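Local coordinates for lactate dehydrogenase (Eimeria maxima, PDB 6CT6), which probably catalyses the NADH-dependent, reversible reduction of pyruvate to lactate, and here holds NADH together with the substrate analogue oxamate, at residues Leu75-Ala85 with Tyr121-Thr131; Ile152-Asp160 with Ala245-Met253. One frame throughout, in Å; residues are numbered along the deposited sequence.

Contact 1: Leu75-Ala85 with Tyr121-Thr131; sequences LTNADVVIITA and YCPNAFIINIT. With NAI (1,4-dihydronicotinamide adenine dinucleotide), chain D.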
loop_
_atom_site.group_PDB
_atom_site.type_symbol
_atom_site.label_atom_id
_atom_site.label_comp_id
_atom_site.label_asym_id
_atom_site.label_seq_id
_atom_site.Cartn_x
_atom_site.Cartn_y
_atom_site.Cartn_z
ATOM N N LEU B 75 7.952 21.368 2.894
ATOM C CA LEU B 75 8.441 21.223 1.530
ATOM C C LEU B 75 9.869 21.715 1.365
ATOM O O LEU B 75 10.460 21.492 0.305
ATOM C CB LEU B 75 7.536 21.983 0.559
ATOM C CG LEU B 75 6.085 21.518 0.463
ATOM C CD1 LEU B 75 5.298 22.414 -0.479
ATOM C CD2 LEU B 75 6.010 20.075 -0.002
ATOM N N THR B 76 10.435 22.372 2.375
ATOM C CA THR B 76 11.778 22.916 2.246
ATOM C C THR B 76 12.756 21.806 1.885
ATOM O O THR B 76 12.835 20.781 2.570
ATOM C CB THR B 76 12.205 23.603 3.545
ATOM O OG1 THR B 76 11.281 24.653 3.860
ATOM C CG2 THR B 76 13.606 24.196 3.408
ATOM N N ASN B 77 13.491 22.014 0.793
ATOM C CA ASN B 77 14.549 21.125 0.323
ATOM C C ASN B 77 14.016 19.855 -0.328
ATOM O O ASN B 77 14.757 18.874 -0.451
ATOM C CB ASN B 77 15.514 20.747 1.453
ATOM C CG ASN B 77 16.294 21.934 1.970
ATOM O OD1 ASN B 77 16.543 22.894 1.241
ATOM N ND2 ASN B 77 16.688 21.875 3.238
ATOM N N ALA B 78 12.756 19.837 -0.756
ATOM C CA ALA B 78 12.239 18.686 -1.480
ATOM C C ALA B 78 12.883 18.595 -2.857
ATOM O O ALA B 78 13.026 19.597 -3.565
ATOM C CB ALA B 78 10.720 18.778 -1.623
ATOM N N ASP B 79 13.277 17.380 -3.234
ATOM C CA ASP B 79 13.759 17.131 -4.586
ATOM C C ASP B 79 12.626 16.788 -5.543
ATOM O O ASP B 79 12.704 17.115 -6.731
ATOM C CB ASP B 79 14.787 15.995 -4.581
ATOM C CG ASP B 79 16.003 16.311 -3.729
ATOM O OD1 ASP B 79 16.667 17.334 -3.995
ATOM O OD2 ASP B 79 16.287 15.544 -2.783
ATOM N N VAL B 80 11.578 16.136 -5.049
ATOM C CA VAL B 80 10.408 15.793 -5.848
ATOM C C VAL B 80 9.164 16.087 -5.021
ATOM O O VAL B 80 9.145 15.861 -3.807
ATOM C CB VAL B 80 10.436 14.314 -6.292
ATOM C CG1 VAL B 80 9.160 13.945 -7.038
ATOM C CG2 VAL B 80 11.654 14.038 -7.163
ATOM N N VAL B 81 8.124 16.594 -5.681
ATOM C CA VAL B 81 6.821 16.826 -5.066
ATOM C C VAL B 81 5.786 16.075 -5.896
ATOM O O VAL B 81 5.710 16.265 -7.117
ATOM C CB VAL B 81 6.475 18.324 -4.989
ATOM C CG1 VAL B 81 5.108 18.530 -4.340
ATOM C CG2 VAL B 81 7.541 19.098 -4.217
ATOM N N ILE B 82 4.999 15.223 -5.241
ATOM C CA ILE B 82 3.905 14.501 -5.890
ATOM C C ILE B 82 2.604 14.934 -5.224
ATOM O O ILE B 82 2.439 14.776 -4.008
ATOM C CB ILE B 82 4.086 12.976 -5.813
ATOM C CG1 ILE B 82 5.510 12.574 -6.225
ATOM C CG2 ILE B 82 3.082 12.297 -6.731
ATOM C CD1 ILE B 82 5.806 11.081 -6.097
ATOM N N ILE B 83 1.676 15.464 -6.022
ATOM C CA ILE B 83 0.486 16.152 -5.523
ATOM C C ILE B 83 -0.729 15.252 -5.699
ATOM O O ILE B 83 -1.073 14.871 -6.826
ATOM C CB ILE B 83 0.259 17.490 -6.242
ATOM C CG1 ILE B 83 1.441 18.434 -6.033
ATOM C CG2 ILE B 83 -1.027 18.160 -5.745
ATOM C CD1 ILE B 83 1.486 19.580 -7.030
ATOM N N THR B 84 -1.394 14.936 -4.589
ATOM C CA THR B 84 -2.715 14.324 -4.615
ATOM C C THR B 84 -3.734 15.143 -3.827
ATOM O O THR B 84 -4.832 14.648 -3.547
ATOM C CB THR B 84 -2.651 12.892 -4.073
ATOM O OG1 THR B 84 -2.158 12.897 -2.730
ATOM C CG2 THR B 84 -1.760 12.010 -4.947
ATOM N N ALA B 85 -3.393 16.379 -3.467
ATOM C CA ALA B 85 -4.269 17.210 -2.652
ATOM C C ALA B 85 -5.588 17.493 -3.362
ATOM O O ALA B 85 -5.636 17.655 -4.584
ATOM C CB ALA B 85 -3.570 18.529 -2.318
ATOM N N TYR B 121 9.005 27.361 -1.098
ATOM C CA TYR B 121 9.838 26.454 -0.317
ATOM C C TYR B 121 10.689 25.502 -1.142
ATOM O O TYR B 121 11.732 25.065 -0.655
ATOM C CB TYR B 121 8.966 25.635 0.643
ATOM C CG TYR B 121 8.340 26.479 1.730
ATOM C CD1 TYR B 121 9.130 27.103 2.684
ATOM C CD2 TYR B 121 6.963 26.657 1.799
ATOM C CE1 TYR B 121 8.573 27.880 3.678
ATOM C CE2 TYR B 121 6.393 27.434 2.793
ATOM C CZ TYR B 121 7.206 28.043 3.731
ATOM O OH TYR B 121 6.654 28.819 4.726
ATOM N N CYS B 122 10.289 25.165 -2.367
ATOM C CA CYS B 122 11.097 24.246 -3.162
ATOM C C CYS B 122 10.928 24.527 -4.652
ATOM O O CYS B 122 10.450 23.666 -5.400
ATOM C CB CYS B 122 10.725 22.796 -2.839
ATOM S SG CYS B 122 8.988 22.383 -3.098
ATOM N N PRO B 123 11.328 25.710 -5.124
ATOM C CA PRO B 123 11.112 26.054 -6.539
ATOM C C PRO B 123 11.920 25.218 -7.523
ATOM O O PRO B 123 11.606 25.240 -8.718
ATOM C CB PRO B 123 11.524 27.530 -6.604
ATOM C CG PRO B 123 12.478 27.706 -5.470
ATOM C CD PRO B 123 11.990 26.796 -4.380
ATOM N N ASN B 124 12.936 24.483 -7.070
ATOM C CA ASN B 124 13.788 23.704 -7.962
ATOM C C ASN B 124 13.402 22.229 -8.014
ATOM O O ASN B 124 14.112 21.435 -8.641
ATOM C CB ASN B 124 15.251 23.839 -7.538
ATOM C CG ASN B 124 15.754 25.267 -7.621
ATOM O OD1 ASN B 124 15.361 26.023 -8.510
ATOM N ND2 ASN B 124 16.629 25.645 -6.696
ATOM N N ALA B 125 12.302 21.845 -7.374
ATOM C CA ALA B 125 11.882 20.453 -7.353
ATOM C C ALA B 125 11.242 20.049 -8.679
ATOM O O ALA B 125 10.739 20.878 -9.443
ATOM C CB ALA B 125 10.896 20.211 -6.210
ATOM N N PHE B 126 11.281 18.746 -8.948
ATOM C CA PHE B 126 10.503 18.136 -10.021
ATOM C C PHE B 126 9.114 17.811 -9.483
ATOM O O PHE B 126 8.991 17.187 -8.425
ATOM C CB PHE B 126 11.205 16.872 -10.522
ATOM C CG PHE B 126 10.542 16.231 -11.710
ATOM C CD1 PHE B 126 10.580 16.836 -12.956
ATOM C CD2 PHE B 126 9.904 15.008 -11.585
ATOM C CE1 PHE B 126 9.978 16.240 -14.050
ATOM C CE2 PHE B 126 9.301 14.406 -12.675
ATOM C CZ PHE B 126 9.338 15.021 -13.908
ATOM N N ILE B 127 8.074 18.233 -10.204
ATOM C CA ILE B 127 6.702 18.190 -9.703
ATOM C C ILE B 127 5.871 17.244 -10.561
ATOM O O ILE B 127 5.840 17.373 -11.790
ATOM C CB ILE B 127 6.069 19.593 -9.674
ATOM C CG1 ILE B 127 6.885 20.516 -8.770
ATOM C CG2 ILE B 127 4.632 19.539 -9.167
ATOM C CD1 ILE B 127 7.584 21.605 -9.526
ATOM N N ILE B 128 5.190 16.309 -9.904
ATOM C CA ILE B 128 4.257 15.385 -10.546
ATOM C C ILE B 128 2.884 15.616 -9.924
ATOM O O ILE B 128 2.716 15.443 -8.711
ATOM C CB ILE B 128 4.679 13.918 -10.362
ATOM C CG1 ILE B 128 6.085 13.663 -10.918
ATOM C CG2 ILE B 128 3.656 12.988 -11.020
ATOM C CD1 ILE B 128 6.708 12.369 -10.404
ATOM N N ASN B 129 1.901 15.975 -10.744
ATOM C CA ASN B 129 0.535 16.119 -10.257
ATOM C C ASN B 129 -0.289 14.887 -10.598
ATOM O O ASN B 129 -0.099 14.268 -11.649
ATOM C CB ASN B 129 -0.160 17.352 -10.832
ATOM C CG ASN B 129 -1.559 17.529 -10.274
ATOM O OD1 ASN B 129 -1.728 17.790 -9.083
ATOM N ND2 ASN B 129 -2.571 17.361 -11.122
ATOM N N ILE B 130 -1.215 14.549 -9.704
ATOM C CA ILE B 130 -2.132 13.436 -9.913
ATOM C C ILE B 130 -3.572 13.939 -9.823
ATOM O O ILE B 130 -4.467 13.387 -10.470
ATOM C CB ILE B 130 -1.866 12.307 -8.898
ATOM C CG1 ILE B 130 -0.433 11.779 -9.048
ATOM C CG2 ILE B 130 -2.858 11.166 -9.091
ATOM C CD1 ILE B 130 -0.003 10.825 -7.944
ATOM N N THR B 131 -3.804 14.998 -9.044
ATOM C CA THR B 131 -5.164 15.460 -8.768
ATOM C C THR B 131 -5.940 15.733 -10.057
ATOM O O THR B 131 -5.441 16.395 -10.972
ATOM C CB THR B 131 -5.117 16.726 -7.907
ATOM O OG1 THR B 131 -4.456 16.442 -6.669
ATOM C CG2 THR B 131 -6.524 17.250 -7.618
HETATM P PA NAI D . -7.982 11.185 -0.951
HETATM O O1A NAI D . -9.217 11.986 -0.603
HETATM O O2A NAI D . -7.767 9.831 -0.317
HETATM O O5B NAI D . -6.709 12.104 -0.606
HETATM C C5B NAI D . -6.718 13.501 -0.884
HETATM C C4B NAI D . -6.046 14.208 0.280
HETATM O O4B NAI D . -5.717 15.561 -0.041
HETATM C C3B NAI D . -6.945 14.261 1.512
HETATM O O3B NAI D . -6.322 13.552 2.585
HETATM C C2B NAI D . -7.083 15.738 1.830
HETATM O O2B NAI D . -7.113 16.006 3.233
HETATM C C1B NAI D . -5.830 16.288 1.178
HETATM N N9A NAI D . -5.821 17.749 0.948
HETATM C C8A NAI D . -6.850 18.593 0.727
HETATM N N7A NAI D . -6.386 19.864 0.574
HETATM C C5A NAI D . -5.047 19.831 0.707
HETATM C C6A NAI D . -3.928 20.794 0.664
HETATM N N6A NAI D . -4.146 22.106 0.441
HETATM N N1A NAI D . -2.675 20.320 0.854
HETATM C C2A NAI D . -2.427 19.015 1.077
HETATM N N3A NAI D . -3.396 18.091 1.130
HETATM C C4A NAI D . -4.690 18.435 0.956
HETATM O O3 NAI D . -7.913 11.040 -2.560
HETATM P PN NAI D . -6.968 10.008 -3.371
HETATM O O1N NAI D . -7.702 8.697 -3.520
HETATM O O2N NAI D . -5.581 10.034 -2.771
HETATM O O5D NAI D . -6.931 10.716 -4.818
HETATM C C5D NAI D . -6.328 11.998 -4.946
HETATM C C4D NAI D . -6.534 12.587 -6.335
HETATM O O4D NAI D . -5.957 11.749 -7.345
HETATM C C3D NAI D . -8.012 12.721 -6.667
HETATM O O3D NAI D . -8.233 13.993 -7.280
HETATM C C2D NAI D . -8.269 11.601 -7.648
HETATM O O2D NAI D . -9.365 11.860 -8.526
HETATM C C1D NAI D . -6.934 11.565 -8.373
HETATM N N1N NAI D . -6.653 10.366 -9.174
HETATM C C2N NAI D . -5.948 10.584 -10.285
HETATM C C3N NAI D . -5.585 9.570 -11.144
HETATM C C7N NAI D . -4.800 9.946 -12.366
HETATM O O7N NAI D . -4.298 11.057 -12.428
HETATM N N7N NAI D . -4.679 9.079 -13.363
HETATM C C4N NAI D . -5.965 8.141 -10.864
HETATM C C5N NAI D . -6.732 8.024 -9.627
HETATM C C6N NAI D . -7.036 9.129 -8.831
HETATM O O HOH W 1 14.171 23.882 -0.986
HETATM O O HOH W 2 14.970 18.288 -7.729
#
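Neighbouring parallel strands 80-83 and 126-129 of the Rossmann sheet meet here: Val81 pairs with Phe126 and Ile128, and Ile83 with Ile128 and Ile130, the residue just after the strand. The strand axes run 13° apart, and five bonds alternate across them: Phe126 N donates to Asp79 O at 3.1 Å, Val81 N to Phe126 O, Ile128 N to Val81 O at 2.8 Å, Ile83 N to Ile128 O, and Ile130 N to Ile83 O. On one face CD1 of Ile83 reaches CG2 of Ile127 at 3.8 Å, while CG2 of Ile83, anti to the backbone N, lies 3.4 Å from OD1 of Asn129. ND2 of Asn129 donates to Thr131 O, in the carbonyl plane and on a lone pair. CD1 of Ile130 touches both CG2 of Ile82 at 3.6 Å and CG2 of Thr84, on the side where Ile82 points. OG1 of Thr131 donates to Ala85 O at 2.7 Å, tying together the loops that leave the two strands beside the cofactor, where CB of Ala85 lies 3.5 Å from C4A of the adenine. Loops at the C-terminal ends of parallel strands that receive NADH are the hallmark of the Rossmann dinucleotide-binding fold.

Contact 2: Ile152-Asp160 with Ala245-Met253; sequences ICGMAGMLD and APGTSAILM. With NAI (1,4-dihydronicotinamide adenine dinucleotide), chain D.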
loop_
_atom_site.group_PDB
_atom_site.type_symbol
_atom_site.label_atom_id
_atom_site.label_comp_id
_atom_site.label_asym_id
_atom_site.label_seq_id
_atom_site.Cartn_x
_atom_site.Cartn_y
_atom_site.Cartn_z
ATOM N N ILE B 152 7.658 19.931 -14.579
ATOM C CA ILE B 152 6.347 19.570 -14.053
ATOM C C ILE B 152 5.597 18.772 -15.110
ATOM O O ILE B 152 5.695 19.050 -16.307
ATOM C CB ILE B 152 5.548 20.816 -13.605
ATOM C CG1 ILE B 152 4.190 20.409 -13.023
ATOM C CG2 ILE B 152 5.358 21.790 -14.762
ATOM C CD1 ILE B 152 3.534 21.504 -12.198
ATOM N N CYS B 153 4.856 17.767 -14.650
ATOM C CA CYS B 153 4.026 16.946 -15.519
ATOM C C CYS B 153 2.904 16.347 -14.686
ATOM O O CYS B 153 2.874 16.474 -13.460
ATOM C CB CYS B 153 4.838 15.836 -16.196
ATOM S SG CYS B 153 5.523 14.627 -15.047
ATOM N N GLY B 154 1.982 15.685 -15.368
ATOM C CA GLY B 154 0.888 14.985 -14.716
ATOM C C GLY B 154 0.994 13.493 -14.964
ATOM O O GLY B 154 1.342 13.063 -16.066
ATOM N N MET B 155 0.705 12.710 -13.929
ATOM C CA MET B 155 0.632 11.260 -14.051
ATOM C C MET B 155 -0.765 10.879 -14.517
ATOM O O MET B 155 -1.754 11.178 -13.839
ATOM C CB MET B 155 0.950 10.578 -12.717
ATOM C CG MET B 155 1.092 9.044 -12.790
ATOM S SD MET B 155 -0.408 8.114 -13.190
ATOM C CE MET B 155 -1.460 8.446 -11.776
ATOM N N ALA B 156 -0.845 10.228 -15.674
ATOM C CA ALA B 156 -2.078 9.565 -16.072
ATOM C C ALA B 156 -1.803 8.481 -17.105
ATOM O O ALA B 156 -2.282 7.350 -16.971
ATOM C CB ALA B 156 -3.088 10.580 -16.614
ATOM N N GLY B 157 -1.016 8.812 -18.129
ATOM C CA GLY B 157 -0.811 7.879 -19.228
ATOM C C GLY B 157 -0.198 6.562 -18.788
ATOM O O GLY B 157 -0.542 5.500 -19.313
ATOM N N MET B 158 0.726 6.609 -17.825
ATOM C CA MET B 158 1.326 5.375 -17.328
ATOM C C MET B 158 0.265 4.442 -16.759
ATOM O O MET B 158 0.305 3.229 -16.994
ATOM C CB MET B 158 2.388 5.692 -16.273
ATOM C CG MET B 158 3.084 4.460 -15.697
ATOM S SD MET B 158 3.944 3.508 -16.965
ATOM C CE MET B 158 4.822 2.309 -15.962
ATOM N N LEU B 159 -0.696 4.994 -16.015
ATOM C CA LEU B 159 -1.777 4.185 -15.462
ATOM C C LEU B 159 -2.704 3.681 -16.561
ATOM O O LEU B 159 -3.025 2.488 -16.621
ATOM C CB LEU B 159 -2.566 5.000 -14.439
ATOM C CG LEU B 159 -3.883 4.389 -13.949
ATOM C CD1 LEU B 159 -3.634 3.171 -13.078
ATOM C CD2 LEU B 159 -4.694 5.428 -13.210
ATOM N N ASP B 160 -3.177 4.586 -17.420
ATOM C CA ASP B 160 -4.052 4.173 -18.513
ATOM C C ASP B 160 -3.358 3.156 -19.411
ATOM O O ASP B 160 -3.965 2.154 -19.815
ATOM C CB ASP B 160 -4.491 5.400 -19.316
ATOM C CG ASP B 160 -5.380 6.337 -18.515
ATOM O OD1 ASP B 160 -6.232 5.836 -17.752
ATOM O OD2 ASP B 160 -5.224 7.572 -18.642
ATOM N N ALA B 245 -2.268 1.074 -8.418
ATOM C CA ALA B 245 -1.606 1.343 -9.692
ATOM C C ALA B 245 -1.325 2.826 -9.904
ATOM O O ALA B 245 -0.255 3.148 -10.447
ATOM C CB ALA B 245 -2.441 0.770 -10.844
ATOM N N PRO B 246 -2.205 3.761 -9.527
ATOM C CA PRO B 246 -1.839 5.183 -9.653
ATOM C C PRO B 246 -0.616 5.578 -8.842
ATOM O O PRO B 246 0.226 6.342 -9.336
ATOM C CB PRO B 246 -3.101 5.910 -9.163
ATOM C CG PRO B 246 -4.209 4.961 -9.426
ATOM C CD PRO B 246 -3.640 3.583 -9.243
ATOM N N GLY B 247 -0.497 5.095 -7.603
ATOM C CA GLY B 247 0.642 5.468 -6.780
ATOM C C GLY B 247 1.951 4.920 -7.316
ATOM O O GLY B 247 2.971 5.617 -7.332
ATOM N N THR B 248 1.941 3.666 -7.769
ATOM C CA THR B 248 3.151 3.062 -8.317
ATOM C C THR B 248 3.572 3.754 -9.608
ATOM O O THR B 248 4.763 3.984 -9.833
ATOM C CB THR B 248 2.917 1.569 -8.541
ATOM O OG1 THR B 248 2.442 0.974 -7.325
ATOM C CG2 THR B 248 4.194 0.861 -8.972
ATOM N N SER B 249 2.607 4.109 -10.462
ATOM C CA SER B 249 2.926 4.832 -11.691
ATOM C C SER B 249 3.650 6.137 -11.388
ATOM O O SER B 249 4.691 6.436 -11.988
ATOM C CB SER B 249 1.648 5.103 -12.489
ATOM O OG SER B 249 1.044 3.896 -12.921
ATOM N N ALA B 250 3.106 6.933 -10.464
ATOM C CA ALA B 250 3.738 8.200 -10.110
ATOM C C ALA B 250 5.135 7.982 -9.545
ATOM O O ALA B 250 6.062 8.745 -9.849
ATOM C CB ALA B 250 2.874 8.953 -9.101
ATOM N N ILE B 251 5.306 6.947 -8.721
ATOM C CA ILE B 251 6.593 6.732 -8.065
ATOM C C ILE B 251 7.653 6.317 -9.081
ATOM O O ILE B 251 8.820 6.710 -8.972
ATOM C CB ILE B 251 6.440 5.701 -6.931
ATOM C CG1 ILE B 251 5.824 6.364 -5.686
ATOM C CG2 ILE B 251 7.775 5.049 -6.577
ATOM C CD1 ILE B 251 6.739 7.358 -4.968
ATOM N N LEU B 252 7.273 5.526 -10.085
ATOM C CA LEU B 252 8.238 5.153 -11.116
ATOM C C LEU B 252 8.699 6.375 -11.897
ATOM O O LEU B 252 9.877 6.474 -12.262
ATOM C CB LEU B 252 7.641 4.100 -12.056
ATOM C CG LEU B 252 7.394 2.712 -11.453
ATOM C CD1 LEU B 252 6.899 1.734 -12.512
ATOM C CD2 LEU B 252 8.651 2.167 -10.774
ATOM N N MET B 253 7.794 7.325 -12.147
ATOM C CA MET B 253 8.188 8.568 -12.802
ATOM C C MET B 253 9.177 9.340 -11.938
ATOM O O MET B 253 10.205 9.824 -12.428
ATOM C CB MET B 253 6.953 9.420 -13.097
ATOM C CG MET B 253 5.984 8.794 -14.093
ATOM S SD MET B 253 4.355 9.589 -14.101
ATOM C CE MET B 253 4.785 11.252 -14.613
HETATM P PA NAI D . -7.982 11.185 -0.951
HETATM O O1A NAI D . -9.217 11.986 -0.603
HETATM O O2A NAI D . -7.767 9.831 -0.317
HETATM O O5B NAI D . -6.709 12.104 -0.606
HETATM C C5B NAI D . -6.718 13.501 -0.884
HETATM C C4B NAI D . -6.046 14.208 0.280
HETATM O O4B NAI D . -5.717 15.561 -0.041
HETATM C C3B NAI D . -6.945 14.261 1.512
HETATM O O3B NAI D . -6.322 13.552 2.585
HETATM C C2B NAI D . -7.083 15.738 1.830
HETATM O O2B NAI D . -7.113 16.006 3.233
HETATM C C1B NAI D . -5.830 16.288 1.178
HETATM N N9A NAI D . -5.821 17.749 0.948
HETATM C C8A NAI D . -6.850 18.593 0.727
HETATM N N7A NAI D . -6.386 19.864 0.574
HETATM C C5A NAI D . -5.047 19.831 0.707
HETATM C C6A NAI D . -3.928 20.794 0.664
HETATM N N6A NAI D . -4.146 22.106 0.441
HETATM N N1A NAI D . -2.675 20.320 0.854
HETATM C C2A NAI D . -2.427 19.015 1.077
HETATM N N3A NAI D . -3.396 18.091 1.130
HETATM C C4A NAI D . -4.690 18.435 0.956
HETATM O O3 NAI D . -7.913 11.040 -2.560
HETATM P PN NAI D . -6.968 10.008 -3.371
HETATM O O1N NAI D . -7.702 8.697 -3.520
HETATM O O2N NAI D . -5.581 10.034 -2.771
HETATM O O5D NAI D . -6.931 10.716 -4.818
HETATM C C5D NAI D . -6.328 11.998 -4.946
HETATM C C4D NAI D . -6.534 12.587 -6.335
HETATM O O4D NAI D . -5.957 11.749 -7.345
HETATM C C3D NAI D . -8.012 12.721 -6.667
HETATM O O3D NAI D . -8.233 13.993 -7.280
HETATM C C2D NAI D . -8.269 11.601 -7.648
HETATM O O2D NAI D . -9.365 11.860 -8.526
HETATM C C1D NAI D . -6.934 11.565 -8.373
HETATM N N1N NAI D . -6.653 10.366 -9.174
HETATM C C2N NAI D . -5.948 10.584 -10.285
HETATM C C3N NAI D . -5.585 9.570 -11.144
HETATM C C7N NAI D . -4.800 9.946 -12.366
HETATM O O7N NAI D . -4.298 11.057 -12.428
HETATM N N7N NAI D . -4.679 9.079 -13.363
HETATM C C4N NAI D . -5.965 8.141 -10.864
HETATM C C5N NAI D . -6.732 8.024 -9.627
HETATM C C6N NAI D . -7.036 9.129 -8.831
#
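Met155 lies along helix 245-253, its bent side chain touching Pro246, Ser249, Ala250 and Met253 as it runs from CG to CE in the direction of the helix's N-terminal end. CG of Met155 stands anti to the backbone N (chi1 -172°), which sets it 3.6 Å from SD of Met253, the two side chains crossing at about a right angle. Further bends at chi2 and chi3 lay SD of Met155 3.7 Å from CB of Ser249 and bring CE of Met155 to the carbonyl O of Pro246 and to N7N of the nicotinamide carboxamide. Met253 is bent at chi3 (62°), which carries its CE to SG of Cys153 at 3.5 Å.

In the first turn of the following helix, Met158 sets CG 3.5 Å from OG of Ser249 and brings CE against CD1 of Leu252. OG of Ser249 donates to Ala245 O at 2.9 Å, and Ser249 N reaches that oxygen from the opposite face of the carbonyl plane. CB of Ser249 also touches CG of Met158. Leu159 splits its branches: CD1 presses on CB of Ala245 at 3.5 Å, a tight carbon pair, whereas CD2 meets CG of Pro246 at 3.8 Å and the nicotinamide. Leu159 also touches oxamate, so this end forms part of the active-site wall.

No hydrogen bond joins the two segments. Strand 152-155 runs between strands 126-129 and 263-272 of the sheet, and helix 245-253 packs over it at 153°, with helix 19-31 against Ala250 and Ile251 and Val59 of the second subunit against Ser249 and Leu252.

From the N terminus, contact 1 closes first: the chain leaves strand 80-83, passes through helix 104-121 and returns as the adjacent strand 126-129. Contact 2 opens afterwards and brings strand 152-155, with the start of its following helix, against helix 244-259, with 84 residues between the two segments. The two loops are therefore in series, neither enclosing nor crossing the other. Their centres lie 14 Å apart, yet they join directly, since strands 126-129 and 152-155 are sheet neighbours: Asn129 probably bonds through its backbone to Cys153 and Met155. Packing of Ile130 on Ala250 adds a second junction. Together they tie the Rossmann sheet to helix 244-259, and both touch NADH.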